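Local coordinates for protein 30kLP (Treponema pallidum, PDB 3K8G) that may take part in ligand transport and increases membrane permeability at acidic pH, probably inserting into the membrane through amphipathic helices, at residues 65-76 / 115-126; 171-179 / 247-255. All coordinates share one frame; numbering follows the deposited sequence.

Interaction 1. Residues 65-76 / 115-126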
loop_
_atom_site.group_PDB
_atom_site.type_symbol
_atom_site.label_atom_id
_atom_site.label_comp_id
_atom_site.label_asym_id
_atom_site.label_seq_id
_atom_site.Cartn_x
_atom_site.Cartn_y
_atom_site.Cartn_z
ATOM N N SER A 65 -15.557 3.480 0.800
ATOM C CA SER A 65 -15.374 4.910 0.503
ATOM C C SER A 65 -14.408 5.169 -0.674
ATOM O O SER A 65 -14.088 6.327 -0.977
ATOM C CB SER A 65 -14.888 5.633 1.769
ATOM O OG SER A 65 -13.755 4.947 2.338
ATOM N N LYS A 66 -13.950 4.089 -1.322
ATOM C CA LYS A 66 -13.058 4.148 -2.517
ATOM C C LYS A 66 -11.910 5.125 -2.372
ATOM O O LYS A 66 -11.861 6.138 -3.086
ATOM C CB LYS A 66 -13.871 4.506 -3.792
ATOM C CG LYS A 66 -14.970 3.497 -4.170
ATOM C CD LYS A 66 -16.108 4.200 -4.910
ATOM C CE LYS A 66 -17.231 3.243 -5.271
ATOM N NZ LYS A 66 -17.053 2.687 -6.642
ATOM N N GLU A 67 -10.964 4.837 -1.478
ATOM C CA GLU A 67 -9.910 5.804 -1.210
ATOM C C GLU A 67 -8.669 5.088 -0.766
ATOM O O GLU A 67 -8.773 4.010 -0.169
ATOM C CB GLU A 67 -10.336 6.742 -0.078
ATOM C CG GLU A 67 -10.763 6.004 1.209
ATOM C CD GLU A 67 -11.026 6.935 2.395
ATOM O OE1 GLU A 67 -10.280 7.900 2.575
ATOM O OE2 GLU A 67 -12.029 6.745 3.093
ATOM N N PHE A 68 -7.516 5.699 -1.018
ATOM C CA PHE A 68 -6.263 5.262 -0.407
ATOM C C PHE A 68 -5.853 6.349 0.569
ATOM O O PHE A 68 -6.019 7.544 0.279
ATOM C CB PHE A 68 -5.150 5.169 -1.465
ATOM C CG PHE A 68 -5.175 3.917 -2.298
ATOM C CD1 PHE A 68 -4.411 2.807 -1.927
ATOM C CD2 PHE A 68 -5.851 3.887 -3.523
ATOM C CE1 PHE A 68 -4.362 1.641 -2.732
ATOM C CE2 PHE A 68 -5.812 2.721 -4.341
ATOM C CZ PHE A 68 -5.079 1.600 -3.927
ATOM N N ARG A 69 -5.318 5.951 1.725
ATOM C CA ARG A 69 -4.736 6.903 2.653
ATOM C C ARG A 69 -3.317 6.488 2.817
ATOM O O ARG A 69 -3.066 5.310 3.074
ATOM C CB ARG A 69 -5.436 6.838 4.003
ATOM C CG ARG A 69 -6.980 7.076 3.896
ATOM C CD ARG A 69 -7.595 7.194 5.310
ATOM N NE ARG A 69 -9.043 6.977 5.201
ATOM C CZ ARG A 69 -9.786 6.400 6.131
ATOM N NH1 ARG A 69 -9.239 5.979 7.282
ATOM N NH2 ARG A 69 -11.078 6.234 5.912
ATOM N N LEU A 70 -2.394 7.445 2.693
ATOM C CA LEU A 70 -0.975 7.124 2.634
ATOM C C LEU A 70 -0.218 8.005 3.605
ATOM O O LEU A 70 -0.487 9.189 3.750
ATOM C CB LEU A 70 -0.412 7.358 1.212
ATOM C CG LEU A 70 -1.168 6.638 0.086
ATOM C CD1 LEU A 70 -0.942 7.281 -1.257
ATOM C CD2 LEU A 70 -0.734 5.161 0.103
ATOM N N PHE A 71 0.770 7.416 4.241
ATOM C CA PHE A 71 1.634 8.134 5.119
ATOM C C PHE A 71 3.084 7.878 4.707
ATOM O O PHE A 71 3.488 6.728 4.545
ATOM C CB PHE A 71 1.377 7.678 6.560
ATOM C CG PHE A 71 2.208 8.400 7.580
ATOM C CD1 PHE A 71 1.666 9.443 8.326
ATOM C CD2 PHE A 71 3.527 8.010 7.817
ATOM C CE1 PHE A 71 2.428 10.103 9.307
ATOM C CE2 PHE A 71 4.312 8.684 8.784
ATOM C CZ PHE A 71 3.751 9.709 9.527
ATOM N N GLY A 72 3.837 8.960 4.516
ATOM C CA GLY A 72 5.252 8.849 4.076
ATOM C C GLY A 72 6.224 9.374 5.123
ATOM O O GLY A 72 5.945 10.383 5.745
ATOM N N SER A 73 7.333 8.655 5.363
ATOM C CA SER A 73 8.417 9.185 6.196
ATOM C C SER A 73 9.471 9.625 5.215
ATOM O O SER A 73 9.809 8.863 4.303
ATOM C CB SER A 73 9.031 8.109 7.101
ATOM O OG SER A 73 8.013 7.495 7.871
ATOM N N GLY A 74 9.976 10.844 5.386
ATOM C CA GLY A 74 11.002 11.347 4.482
ATOM C C GLY A 74 11.586 12.651 4.979
ATOM O O GLY A 74 11.591 12.935 6.177
ATOM N N SER A 75 12.056 13.444 4.030
ATOM C CA SER A 75 12.689 14.746 4.324
ATOM C C SER A 75 11.986 15.757 3.436
ATOM O O SER A 75 12.126 15.724 2.216
ATOM C CB SER A 75 14.184 14.682 4.007
ATOM O OG SER A 75 14.834 15.892 4.382
ATOM N N TYR A 76 11.153 16.588 4.041
ATOM C CA TYR A 76 10.320 17.509 3.287
ATOM C C TYR A 76 10.542 18.958 3.761
ATOM O O TYR A 76 9.631 19.582 4.323
ATOM C CB TYR A 76 8.855 17.122 3.410
ATOM C CG TYR A 76 8.553 15.638 3.173
ATOM C CD1 TYR A 76 8.710 15.074 1.918
ATOM C CD2 TYR A 76 8.113 14.818 4.217
ATOM C CE1 TYR A 76 8.434 13.740 1.689
ATOM C CE2 TYR A 76 7.823 13.481 3.993
ATOM C CZ TYR A 76 7.974 12.954 2.737
ATOM O OH TYR A 76 7.688 11.631 2.493
ATOM N N PRO A 115 8.395 18.324 9.114
ATOM C CA PRO A 115 9.332 18.212 8.001
ATOM C C PRO A 115 9.720 16.773 7.609
ATOM O O PRO A 115 10.297 16.575 6.551
ATOM C CB PRO A 115 10.546 19.045 8.475
ATOM C CG PRO A 115 9.952 20.018 9.522
ATOM C CD PRO A 115 8.961 19.100 10.236
ATOM N N HIS A 116 9.395 15.788 8.443
ATOM C CA HIS A 116 9.703 14.400 8.127
ATOM C C HIS A 116 8.491 13.487 7.840
ATOM O O HIS A 116 8.669 12.270 7.700
ATOM C CB HIS A 116 10.652 13.794 9.186
ATOM C CG HIS A 116 11.953 14.534 9.293
ATOM N ND1 HIS A 116 12.292 15.298 10.391
ATOM C CD2 HIS A 116 12.963 14.689 8.402
ATOM C CE1 HIS A 116 13.469 15.860 10.186
ATOM N NE2 HIS A 116 13.896 15.509 8.986
ATOM N N PHE A 117 7.290 14.068 7.744
ATOM C CA PHE A 117 6.040 13.278 7.516
ATOM C C PHE A 117 5.230 13.895 6.412
ATOM O O PHE A 117 5.095 15.138 6.344
ATOM C CB PHE A 117 5.057 13.319 8.714
ATOM C CG PHE A 117 5.630 12.876 10.022
ATOM C CD1 PHE A 117 6.466 11.770 10.104
ATOM C CD2 PHE A 117 5.250 13.523 11.192
ATOM C CE1 PHE A 117 6.959 11.337 11.335
ATOM C CE2 PHE A 117 5.733 13.098 12.429
ATOM C CZ PHE A 117 6.594 12.004 12.498
ATOM N N SER A 118 4.610 13.041 5.609
ATOM C CA SER A 118 3.638 13.480 4.599
ATOM C C SER A 118 2.364 12.618 4.700
ATOM O O SER A 118 2.452 11.461 5.068
ATOM C CB SER A 118 4.214 13.371 3.192
ATOM O OG SER A 118 4.701 12.059 2.891
ATOM N N CYS A 119 1.197 13.208 4.426
ATOM C CA CYS A 119 -0.081 12.469 4.404
ATOM C C CYS A 119 -0.791 12.772 3.103
ATOM O O CYS A 119 -0.912 13.933 2.724
ATOM C CB CYS A 119 -0.984 12.901 5.578
ATOM S SG CYS A 119 -0.249 12.577 7.215
ATOM N N VAL A 120 -1.285 11.735 2.432
ATOM C CA VAL A 120 -1.934 11.874 1.143
ATOM C C VAL A 120 -3.195 11.046 1.216
ATOM O O VAL A 120 -3.177 9.902 1.700
ATOM C CB VAL A 120 -1.043 11.333 -0.018
ATOM C CG1 VAL A 120 -1.804 11.297 -1.357
ATOM C CG2 VAL A 120 0.221 12.154 -0.142
ATOM N N ILE A 121 -4.301 11.640 0.781
ATOM C CA ILE A 121 -5.531 10.903 0.689
ATOM C C ILE A 121 -5.974 11.066 -0.756
ATOM O O ILE A 121 -6.096 12.203 -1.251
ATOM C CB ILE A 121 -6.618 11.522 1.635
ATOM C CG1 ILE A 121 -6.130 11.510 3.102
ATOM C CG2 ILE A 121 -7.966 10.792 1.444
ATOM C CD1 ILE A 121 -7.072 12.268 4.067
ATOM N N PHE A 122 -6.188 9.942 -1.426
ATOM C CA PHE A 122 -6.525 9.932 -2.843
ATOM C C PHE A 122 -7.812 9.152 -3.046
ATOM O O PHE A 122 -7.970 8.057 -2.500
ATOM C CB PHE A 122 -5.409 9.227 -3.634
ATOM C CG PHE A 122 -5.810 8.891 -5.031
ATOM C CD1 PHE A 122 -5.792 9.879 -6.023
ATOM C CD2 PHE A 122 -6.281 7.616 -5.342
ATOM C CE1 PHE A 122 -6.213 9.588 -7.340
ATOM C CE2 PHE A 122 -6.700 7.317 -6.655
ATOM C CZ PHE A 122 -6.671 8.295 -7.640
ATOM N N GLY A 123 -8.728 9.663 -3.852
ATOM C CA GLY A 123 -9.833 8.806 -4.294
ATOM C C GLY A 123 -11.124 9.517 -4.604
ATOM O O GLY A 123 -11.110 10.621 -5.119
ATOM N N SER A 124 -12.234 8.871 -4.289
ATOM C CA SER A 124 -13.544 9.391 -4.622
ATOM C C SER A 124 -13.929 10.611 -3.765
ATOM O O SER A 124 -13.234 10.978 -2.811
ATOM C CB SER A 124 -14.568 8.296 -4.393
ATOM O OG SER A 124 -14.870 8.204 -3.013
ATOM N N SER A 125 -15.078 11.203 -4.065
ATOM C CA SER A 125 -15.583 12.321 -3.251
ATOM C C SER A 125 -15.939 11.932 -1.786
ATOM O O SER A 125 -16.077 12.797 -0.935
ATOM C CB SER A 125 -16.776 12.982 -3.959
ATOM O OG SER A 125 -17.938 12.186 -3.802
ATOM N N LYS A 126 -16.032 10.635 -1.498
ATOM C CA LYS A 126 -16.293 10.121 -0.150
ATOM C C LYS A 126 -14.993 9.842 0.647
ATOM O O LYS A 126 -15.025 9.358 1.776
ATOM C CB LYS A 126 -17.085 8.825 -0.257
ATOM C CG LYS A 126 -18.523 8.966 -0.765
ATOM C CD LYS A 126 -19.410 9.278 0.419
ATOM C CE LYS A 126 -20.864 8.928 0.161
ATOM N NZ LYS A 126 -21.574 8.942 1.463
HETATM O O HOH W 1 -14.026 8.139 4.143
HETATM O O HOH W 2 13.430 17.829 6.143
#
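Within the U-shaped β-half-barrel, strands 67-74 and 117-123 run as antiparallel neighbours, with Phe68, Leu70 and Gly72 in hydrogen-bonded pairs with Phe122, Val120 and Ser118. Their axes run at 169° to each other, and the side chains alternate between two faces. On one, Phe68 and Phe122 point the same way side by side (CD2 to CD2, 4.2 Å), while Leu70 CD1 leans on Val120 CG1 at 4.1 Å. Tyr256 lies against both of these phenylalanines. The other face carries Phe71, Cys119 and Ile121, the last two packed against Met130, Met133 and Leu134 of helix 130-135. Phe71 CG stands anti to the backbone N (chi1 -178°), which lays the ring over the neighbouring strand: Ser118 O sits over one face, Cys119 SG comes within 3.8 Å of CD1 in an oblique sulfur-aromatic contact, and CZ reaches Phe117 CD1 at 3.5 Å. Near the chain reversal at 115-116, Ser118 OG makes a weak bond with Tyr76 OH; that hydroxyl is held more firmly by Thr54, and Ser118 OG also meets a bound methylpentanediol. At the other end, Lys66 and Glu67 form a G1 bulge opposite Phe62. Beside it, Ser124 N bonds Lys66 O at 3.0 Å, and Ser124 OG donates a hydrogen bond to Ser65 O (2.9 Å) and accepts one from Lys126 N, closing an ST turn. Arg69 forms a side-on salt bridge with Glu67, NE to OE1 and NH2 to OE2, meeting both oxygens from above the carboxylate plane although each lies close to the guanidinium plane. A water donates to Glu67 OE2 at 2.7 Å and to Lys126 O, and Ser65 OG adds a bond to that same OE2 along its anti lone pair.

Interaction 2. Residues 171-179 / 247-255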
loop_
_atom_site.group_PDB
_atom_site.type_symbol
_atom_site.label_atom_id
_atom_site.label_comp_id
_atom_site.label_asym_id
_atom_site.label_seq_id
_atom_site.Cartn_x
_atom_site.Cartn_y
_atom_site.Cartn_z
ATOM N N HIS A 171 -10.391 -12.903 -3.501
ATOM C CA HIS A 171 -10.505 -11.950 -4.614
ATOM C C HIS A 171 -9.149 -11.510 -5.194
ATOM O O HIS A 171 -8.984 -11.408 -6.412
ATOM C CB HIS A 171 -11.317 -10.740 -4.136
ATOM C CG HIS A 171 -11.796 -9.840 -5.235
ATOM N ND1 HIS A 171 -11.164 -8.657 -5.555
ATOM C CD2 HIS A 171 -12.862 -9.934 -6.064
ATOM C CE1 HIS A 171 -11.806 -8.073 -6.553
ATOM N NE2 HIS A 171 -12.843 -8.825 -6.878
ATOM N N PHE A 172 -8.160 -11.283 -4.335
ATOM C CA PHE A 172 -6.848 -10.778 -4.782
ATOM C C PHE A 172 -5.998 -11.840 -5.502
ATOM O O PHE A 172 -5.262 -11.521 -6.455
ATOM C CB PHE A 172 -6.074 -10.213 -3.586
ATOM C CG PHE A 172 -4.960 -9.267 -3.959
ATOM C CD1 PHE A 172 -5.215 -7.918 -4.152
ATOM C CD2 PHE A 172 -3.663 -9.722 -4.103
ATOM C CE1 PHE A 172 -4.188 -7.033 -4.493
ATOM C CE2 PHE A 172 -2.630 -8.846 -4.432
ATOM C CZ PHE A 172 -2.896 -7.505 -4.620
ATOM N N ILE A 173 -6.092 -13.090 -5.035
ATOM C CA ILE A 173 -5.304 -14.205 -5.591
ATOM C C ILE A 173 -5.564 -14.456 -7.079
ATOM O O ILE A 173 -4.641 -14.786 -7.837
ATOM C CB ILE A 173 -5.491 -15.522 -4.787
ATOM C CG1 ILE A 173 -4.400 -16.535 -5.151
ATOM C CG2 ILE A 173 -6.845 -16.165 -5.055
ATOM C CD1 ILE A 173 -3.034 -16.215 -4.611
ATOM N N THR A 174 -6.809 -14.282 -7.503
ATOM C CA THR A 174 -7.162 -14.439 -8.906
ATOM C C THR A 174 -6.466 -13.366 -9.754
ATOM O O THR A 174 -5.944 -13.664 -10.846
ATOM C CB THR A 174 -8.694 -14.407 -9.115
ATOM O OG1 THR A 174 -9.196 -13.077 -8.924
ATOM C CG2 THR A 174 -9.384 -15.341 -8.141
ATOM N N LYS A 175 -6.426 -12.131 -9.242
ATOM C CA LYS A 175 -5.713 -11.053 -9.939
ATOM C C LYS A 175 -4.240 -11.378 -9.999
ATOM O O LYS A 175 -3.606 -11.311 -11.054
ATOM C CB LYS A 175 -5.847 -9.711 -9.212
ATOM C CG LYS A 175 -7.240 -9.119 -9.165
ATOM C CD LYS A 175 -7.287 -8.031 -8.080
ATOM C CE LYS A 175 -8.630 -7.317 -8.072
ATOM N NZ LYS A 175 -8.505 -5.859 -8.369
ATOM N N LEU A 176 -3.687 -11.711 -8.842
ATOM C CA LEU A 176 -2.259 -11.900 -8.724
ATOM C C LEU A 176 -1.790 -13.046 -9.603
ATOM O O LEU A 176 -0.713 -12.976 -10.193
ATOM C CB LEU A 176 -1.860 -12.105 -7.259
ATOM C CG LEU A 176 -0.367 -12.203 -6.963
ATOM C CD1 LEU A 176 0.330 -10.857 -7.132
ATOM C CD2 LEU A 176 -0.182 -12.744 -5.557
ATOM N N LEU A 177 -2.611 -14.080 -9.736
ATOM C CA LEU A 177 -2.223 -15.242 -10.521
ATOM C C LEU A 177 -2.715 -15.187 -11.972
ATOM O O LEU A 177 -2.542 -16.141 -12.718
ATOM C CB LEU A 177 -2.641 -16.538 -9.812
ATOM C CG LEU A 177 -2.325 -16.704 -8.309
ATOM C CD1 LEU A 177 -2.429 -18.153 -7.891
ATOM C CD2 LEU A 177 -0.970 -16.129 -7.877
ATOM N N ASN A 178 -3.303 -14.050 -12.357
ATOM C CA ASN A 178 -3.771 -13.767 -13.725
ATOM C C ASN A 178 -4.999 -14.574 -14.180
ATOM O O ASN A 178 -5.350 -14.570 -15.366
ATOM C CB ASN A 178 -2.624 -13.886 -14.742
ATOM C CG ASN A 178 -2.682 -12.821 -15.829
ATOM O OD1 ASN A 178 -3.680 -12.109 -15.975
ATOM N ND2 ASN A 178 -1.601 -12.707 -16.599
ATOM N N PHE A 179 -5.663 -15.235 -13.232
ATOM C CA PHE A 179 -6.905 -15.957 -13.515
ATOM C C PHE A 179 -8.072 -14.967 -13.619
ATOM O O PHE A 179 -7.872 -13.763 -13.441
ATOM C CB PHE A 179 -7.179 -17.034 -12.446
ATOM C CG PHE A 179 -5.981 -17.892 -12.101
ATOM C CD1 PHE A 179 -5.052 -18.269 -13.074
ATOM C CD2 PHE A 179 -5.794 -18.344 -10.790
ATOM C CE1 PHE A 179 -3.944 -19.060 -12.743
ATOM C CE2 PHE A 179 -4.694 -19.145 -10.451
ATOM C CZ PHE A 179 -3.765 -19.500 -11.429
ATOM N N ARG A 247 2.844 -5.719 -14.138
ATOM C CA ARG A 247 1.573 -6.353 -13.792
ATOM C C ARG A 247 1.261 -6.151 -12.316
ATOM O O ARG A 247 0.099 -5.970 -11.953
ATOM C CB ARG A 247 1.507 -7.835 -14.159
ATOM C CG ARG A 247 0.136 -8.189 -14.771
ATOM C CD ARG A 247 -0.070 -9.663 -15.069
ATOM N NE ARG A 247 -0.934 -10.221 -14.044
ATOM C CZ ARG A 247 -0.578 -11.168 -13.188
ATOM N NH1 ARG A 247 -1.447 -11.571 -12.293
ATOM N NH2 ARG A 247 0.629 -11.717 -13.238
ATOM N N LEU A 248 2.293 -6.170 -11.468
ATOM C CA LEU A 248 2.115 -5.895 -10.048
ATOM C C LEU A 248 1.494 -4.513 -9.830
ATOM O O LEU A 248 0.559 -4.366 -9.051
ATOM C CB LEU A 248 3.432 -6.041 -9.278
ATOM C CG LEU A 248 3.422 -5.760 -7.760
ATOM C CD1 LEU A 248 2.384 -6.615 -7.044
ATOM C CD2 LEU A 248 4.848 -5.969 -7.152
ATOM N N ALA A 249 2.007 -3.520 -10.554
ATOM C CA ALA A 249 1.503 -2.143 -10.466
ATOM C C ALA A 249 0.023 -2.019 -10.839
ATOM O O ALA A 249 -0.743 -1.309 -10.160
ATOM C CB ALA A 249 2.360 -1.203 -11.337
ATOM N N SER A 250 -0.346 -2.710 -11.917
ATOM C CA SER A 250 -1.720 -2.811 -12.412
ATOM C C SER A 250 -2.653 -3.513 -11.398
ATOM O O SER A 250 -3.735 -3.013 -11.095
ATOM C CB SER A 250 -1.706 -3.552 -13.755
ATOM O OG SER A 250 -3.006 -3.974 -14.128
ATOM N N VAL A 251 -2.221 -4.660 -10.877
ATOM C CA VAL A 251 -2.950 -5.360 -9.790
ATOM C C VAL A 251 -3.270 -4.418 -8.611
ATOM O O VAL A 251 -4.410 -4.352 -8.118
ATOM C CB VAL A 251 -2.169 -6.633 -9.305
ATOM C CG1 VAL A 251 -2.747 -7.182 -8.001
ATOM C CG2 VAL A 251 -2.177 -7.720 -10.391
ATOM N N ILE A 252 -2.272 -3.670 -8.156
ATOM C CA ILE A 252 -2.494 -2.731 -7.060
ATOM C C ILE A 252 -3.409 -1.541 -7.428
ATOM O O ILE A 252 -4.264 -1.122 -6.634
ATOM C CB ILE A 252 -1.135 -2.232 -6.503
ATOM C CG1 ILE A 252 -0.399 -3.420 -5.854
ATOM C CG2 ILE A 252 -1.350 -1.077 -5.545
ATOM C CD1 ILE A 252 1.015 -3.132 -5.385
ATOM N N SER A 253 -3.203 -0.999 -8.626
ATOM C CA SER A 253 -3.969 0.118 -9.154
ATOM C C SER A 253 -5.428 -0.252 -9.289
ATOM O O SER A 253 -6.304 0.563 -9.016
ATOM C CB SER A 253 -3.442 0.480 -10.552
ATOM O OG SER A 253 -2.198 1.126 -10.444
ATOM N N SER A 254 -5.681 -1.494 -9.682
ATOM C CA SER A 254 -7.032 -1.969 -9.959
ATOM C C SER A 254 -7.939 -2.041 -8.718
ATOM O O SER A 254 -9.129 -2.310 -8.858
ATOM C CB SER A 254 -6.994 -3.330 -10.644
ATOM O OG SER A 254 -6.664 -4.335 -9.702
ATOM N N LEU A 255 -7.379 -1.837 -7.519
ATOM C CA LEU A 255 -8.191 -1.727 -6.292
ATOM C C LEU A 255 -9.143 -0.534 -6.402
ATOM O O LEU A 255 -10.299 -0.590 -5.961
ATOM C CB LEU A 255 -7.276 -1.557 -5.055
ATOM C CG LEU A 255 -6.492 -2.795 -4.583
ATOM C CD1 LEU A 255 -5.435 -2.478 -3.498
ATOM C CD2 LEU A 255 -7.486 -3.884 -4.082
#
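The short segments of helices 169-176 and 245-253 pack antiparallel, 10.3 Å apart at their axes with a crossing angle of 151°, and their backbones come nearest at the CA atoms of Lys175 and Val251, 6.3 Å apart. At the centre, Val251 CG1 presses obliquely on the end of the Phe172 ring, 3.4 Å from CZ; CG1 is placed there by lying anti to the backbone N (chi1 168°). The ring itself is backed by Met189 and Leu191 of strand 189-196. Polar contacts lie beside this apolar point. Arg247, its chain bent at chi3, brings NH1 to the C-terminal end of helix 169-176, where it bonds Leu176 O at 2.6 Å, with the donor well above the carbonyl plane, and makes a weak, doubtful bond to Lys175 O. Its positive charge probably complements the partial negative charge of that helix end. The Asn178 amide stacks on the guanidinium, the planes only 3° apart and Asn178 CG 3.6 Å from Arg247 NE. Farther along 247-255, Lys175 NZ donates to Ser254 OG at 2.7 Å, and that hydroxyl in turn donates a hydrogen bond to Val251 O (2.8 Å). These are contacts of the seam between amphipathic helices 7 and 9, a seam that should part when helices 2, 3 and 9 move away from helices 7 and 8 to open the large hydrophobic cavity of the half-barrel.

In the fold
Interaction 1 belongs to the β-framework and interaction 2 to the helices laid on it, their centres about 22 Å apart on opposite sides of the chain's centre. Both are partly buried, but the strand pair buries about twice the area and is held by repeated backbone bonds, whereas the helix pair relies on a few side chains: one apolar contact, an arginine at a helix end and a lysine-serine bond. The sparse helix contact is consistent with the reported movement of helix 9 away from helix 7. The two interactions meet directly at Phe68, whose CZ packs 3.9 Å from Ile252 O and 4.0 Å from Leu255 CB, so 247-255 touches both strand 67-74 and helix 169-176.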